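Local coordinates for protein cruciferin (Brassica napus, PDB 3KGL) that probably serves as a seed storage protein, an 11S globulin that holds nutrient reserves in the seed, at residues K145-T157 and S284-N296. Residues are numbered along the deposited sequence; the frame is centred on the assembly and turned at random.
Sequences KVEHIRTGDTIAT and SARCTDNLDDPSN
Strand 153-157 and the short, weakly bonded strand 288-290 run antiparallel, their axes 158° apart and 4.3 Å at closest approach, with D153 facing N290 as a non-hydrogen-bonded pair; backbone bonds from L291 N to G152 O (2.9 Å) and from A156 N to C287 O (3.1 Å) bracket the pairing. The N290 amide plugs the type II turn R150-D153. Its ND2 spends both hydrogens there, one on T151 O (3.0 Å) and one on D153 OD1 (3.1 Å), each acceptor lying close to the amide plane. The D153 carboxylate stands nearly perpendicular to that amide and is met from above its own plane, while OD2 takes the R150 amide N-H. With CG anti to the backbone N (chi1 -168°), N290 also lies flat against the R150 guanidinium, the planes 9° apart and ND2 3.3 Å from CZ. Replacing N290 by an alanine is likely to leave T151 O and D153 OD1 without the donor they share and the R150 guanidinium less restrained, its stacked amide gone. Further along, T288 OG1 donates to E147 OE2 (2.9 Å) and CG2 rests on I155 CG1 (3.7 Å). E147 is also salt-bridged to R78. Strand 288-290 is the outermost strand, within this chain, of the N-terminal cupin sheet, beyond 153-157, which pairs on its other flank with 65-71; the chain then leads to the C-terminal cupin, where D292 meets R327 of strand 324-331.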
# COMPACT_ATOMS: atom_id res chain seq x y z
N LYS A 145 21.12 9.99 -22.25
CA LYS A 145 20.51 11.09 -22.99
C LYS A 145 20.38 12.33 -22.13
O LYS A 145 19.79 12.31 -21.05
CB LYS A 145 19.14 10.67 -23.54
CG LYS A 145 18.27 11.84 -24.00
CD LYS A 145 17.07 11.36 -24.83
CE LYS A 145 17.50 10.91 -26.22
NZ LYS A 145 16.35 10.76 -27.17
N VAL A 146 20.97 13.42 -22.62
CA VAL A 146 20.78 14.73 -22.01
C VAL A 146 19.68 15.46 -22.75
O VAL A 146 19.85 15.85 -23.90
CB VAL A 146 22.05 15.56 -22.09
CG1 VAL A 146 21.76 17.01 -21.71
CG2 VAL A 146 23.12 14.98 -21.19
N GLU A 147 18.54 15.63 -22.08
CA GLU A 147 17.39 16.31 -22.65
C GLU A 147 17.47 17.83 -22.44
O GLU A 147 18.20 18.30 -21.56
CB GLU A 147 16.10 15.75 -22.03
CG GLU A 147 15.71 14.36 -22.54
CD GLU A 147 15.07 13.49 -21.46
OE1 GLU A 147 15.81 12.82 -20.70
OE2 GLU A 147 13.82 13.45 -21.39
N HIS A 148 16.76 18.59 -23.27
CA HIS A 148 16.58 20.02 -23.03
C HIS A 148 15.22 20.22 -22.39
O HIS A 148 14.26 19.52 -22.74
CB HIS A 148 16.66 20.83 -24.33
CG HIS A 148 16.59 22.32 -24.12
ND1 HIS A 148 15.45 23.05 -24.38
CD2 HIS A 148 17.52 23.20 -23.68
CE1 HIS A 148 15.68 24.32 -24.10
NE2 HIS A 148 16.93 24.44 -23.67
N ILE A 149 15.15 21.15 -21.45
CA ILE A 149 13.90 21.45 -20.76
C ILE A 149 13.59 22.94 -20.82
O ILE A 149 14.49 23.78 -20.75
CB ILE A 149 13.94 20.98 -19.30
CG1 ILE A 149 15.19 21.51 -18.60
CG2 ILE A 149 13.89 19.47 -19.23
CD1 ILE A 149 15.20 21.26 -17.13
N ARG A 150 12.30 23.24 -20.95
CA ARG A 150 11.82 24.62 -21.01
C ARG A 150 10.60 24.69 -20.12
O ARG A 150 10.07 23.67 -19.71
CB ARG A 150 11.42 25.01 -22.44
CG ARG A 150 10.62 23.94 -23.18
CD ARG A 150 9.53 24.52 -24.06
NE ARG A 150 8.82 23.45 -24.76
CZ ARG A 150 7.56 23.51 -25.17
NH1 ARG A 150 6.83 24.60 -24.96
NH2 ARG A 150 7.01 22.45 -25.78
N THR A 151 10.13 25.91 -19.85
CA THR A 151 8.99 26.10 -18.96
C THR A 151 7.77 25.29 -19.39
O THR A 151 7.41 25.25 -20.57
CB THR A 151 8.66 27.59 -18.81
OG1 THR A 151 9.70 28.22 -18.05
CG2 THR A 151 7.33 27.78 -18.10
N GLY A 152 7.15 24.61 -18.43
CA GLY A 152 5.97 23.81 -18.70
C GLY A 152 6.24 22.32 -18.81
O GLY A 152 5.32 21.50 -18.75
N ASP A 153 7.51 21.96 -18.99
CA ASP A 153 7.86 20.55 -19.04
C ASP A 153 7.48 19.90 -17.71
O ASP A 153 7.70 20.47 -16.64
CB ASP A 153 9.36 20.35 -19.30
CG ASP A 153 9.76 20.61 -20.75
OD1 ASP A 153 8.90 20.46 -21.65
OD2 ASP A 153 10.94 20.95 -20.98
N THR A 154 6.91 18.71 -17.78
CA THR A 154 6.59 17.95 -16.60
C THR A 154 7.36 16.63 -16.63
O THR A 154 7.15 15.80 -17.51
CB THR A 154 5.09 17.71 -16.52
OG1 THR A 154 4.41 18.94 -16.81
CG2 THR A 154 4.69 17.23 -15.12
N ILE A 155 8.26 16.45 -15.67
CA ILE A 155 9.17 15.30 -15.62
C ILE A 155 8.76 14.26 -14.58
O ILE A 155 8.33 14.61 -13.49
CB ILE A 155 10.61 15.75 -15.28
CG1 ILE A 155 11.30 16.34 -16.51
CG2 ILE A 155 11.40 14.60 -14.68
CD1 ILE A 155 11.23 17.83 -16.58
N ALA A 156 8.90 12.97 -14.92
CA ALA A 156 8.64 11.89 -13.97
C ALA A 156 9.88 11.06 -13.63
O ALA A 156 10.74 10.80 -14.49
CB ALA A 156 7.54 10.99 -14.47
N THR A 157 9.96 10.65 -12.37
CA THR A 157 11.12 9.95 -11.87
C THR A 157 10.75 8.81 -10.94
O THR A 157 10.09 9.00 -9.93
CB THR A 157 12.09 10.92 -11.17
OG1 THR A 157 13.14 11.26 -12.07
CG2 THR A 157 12.69 10.29 -9.92
N SER A 284 12.69 2.53 -22.43
CA SER A 284 12.70 3.69 -23.30
C SER A 284 11.29 4.22 -23.47
O SER A 284 10.85 4.50 -24.59
CB SER A 284 13.33 3.34 -24.65
OG SER A 284 12.84 2.11 -25.13
N ALA A 285 10.57 4.36 -22.36
CA ALA A 285 9.27 5.00 -22.39
C ALA A 285 9.46 6.51 -22.38
O ALA A 285 10.57 7.00 -22.17
CB ALA A 285 8.44 4.58 -21.18
N ARG A 286 8.38 7.25 -22.63
CA ARG A 286 8.40 8.70 -22.56
C ARG A 286 8.16 9.15 -21.11
O ARG A 286 7.16 8.76 -20.49
CB ARG A 286 7.32 9.29 -23.49
CG ARG A 286 7.57 10.73 -23.92
CD ARG A 286 6.30 11.36 -24.48
NE ARG A 286 6.55 12.70 -25.03
CZ ARG A 286 5.64 13.67 -25.06
NH1 ARG A 286 4.42 13.47 -24.58
NH2 ARG A 286 5.95 14.86 -25.58
N CYS A 287 9.08 9.95 -20.57
CA CYS A 287 9.01 10.38 -19.18
C CYS A 287 8.87 11.90 -19.00
O CYS A 287 8.58 12.37 -17.90
CB CYS A 287 10.20 9.84 -18.38
SG CYS A 287 10.01 8.13 -17.71
N THR A 288 9.06 12.67 -20.08
CA THR A 288 8.86 14.13 -20.05
C THR A 288 7.66 14.53 -20.91
O THR A 288 7.26 13.79 -21.81
CB THR A 288 10.10 14.89 -20.58
OG1 THR A 288 11.31 14.20 -20.22
CG2 THR A 288 10.15 16.29 -20.01
N ASP A 289 7.10 15.71 -20.65
CA ASP A 289 5.94 16.19 -21.41
C ASP A 289 5.67 17.66 -21.09
O ASP A 289 5.97 18.11 -19.99
CB ASP A 289 4.71 15.34 -21.10
CG ASP A 289 3.69 15.35 -22.24
OD1 ASP A 289 3.58 16.38 -22.95
OD2 ASP A 289 2.99 14.34 -22.42
N ASN A 290 5.11 18.42 -22.03
CA ASN A 290 4.88 19.84 -21.79
C ASN A 290 3.41 20.23 -21.61
O ASN A 290 2.60 20.08 -22.52
CB ASN A 290 5.56 20.72 -22.84
CG ASN A 290 5.57 22.19 -22.46
OD1 ASN A 290 4.53 22.86 -22.52
ND2 ASN A 290 6.74 22.69 -22.05
N LEU A 291 3.10 20.76 -20.43
CA LEU A 291 1.72 21.05 -20.05
C LEU A 291 1.29 22.45 -20.46
O LEU A 291 0.11 22.78 -20.41
CB LEU A 291 1.55 20.87 -18.54
CG LEU A 291 1.42 19.42 -18.10
CD1 LEU A 291 1.09 19.36 -16.63
CD2 LEU A 291 0.35 18.76 -18.94
N ASP A 292 2.25 23.28 -20.88
CA ASP A 292 1.94 24.60 -21.44
C ASP A 292 1.50 24.51 -22.90
O ASP A 292 1.37 25.53 -23.59
CB ASP A 292 3.13 25.54 -21.29
CG ASP A 292 3.21 26.15 -19.91
OD1 ASP A 292 2.20 26.10 -19.19
OD2 ASP A 292 4.29 26.68 -19.56
N ASP A 293 1.27 23.28 -23.37
CA ASP A 293 0.80 23.01 -24.73
C ASP A 293 -0.71 22.80 -24.74
O ASP A 293 -1.20 21.72 -24.40
CB ASP A 293 1.50 21.76 -25.27
CG ASP A 293 1.57 21.74 -26.79
OD1 ASP A 293 0.59 22.18 -27.45
OD2 ASP A 293 2.61 21.28 -27.31
N PRO A 294 -1.46 23.85 -25.13
CA PRO A 294 -2.93 23.90 -25.21
C PRO A 294 -3.56 22.96 -26.24
O PRO A 294 -4.77 22.75 -26.19
CB PRO A 294 -3.20 25.36 -25.60
CG PRO A 294 -2.02 26.10 -25.14
CD PRO A 294 -0.86 25.17 -25.35
N SER A 295 -2.77 22.43 -27.17
CA SER A 295 -3.28 21.48 -28.14
C SER A 295 -3.54 20.15 -27.45
O SER A 295 -4.18 19.26 -28.01
CB SER A 295 -2.29 21.30 -29.29
OG SER A 295 -2.13 22.50 -30.02
N ASN A 296 -3.03 20.03 -26.23
CA ASN A 296 -3.22 18.83 -25.41
C ASN A 296 -3.96 19.12 -24.11
O ASN A 296 -3.58 18.62 -23.05
CB ASN A 296 -1.88 18.16 -25.10
CG ASN A 296 -1.47 17.17 -26.16
OD1 ASN A 296 -1.54 17.45 -27.36
ND2 ASN A 296 -1.03 15.99 -25.73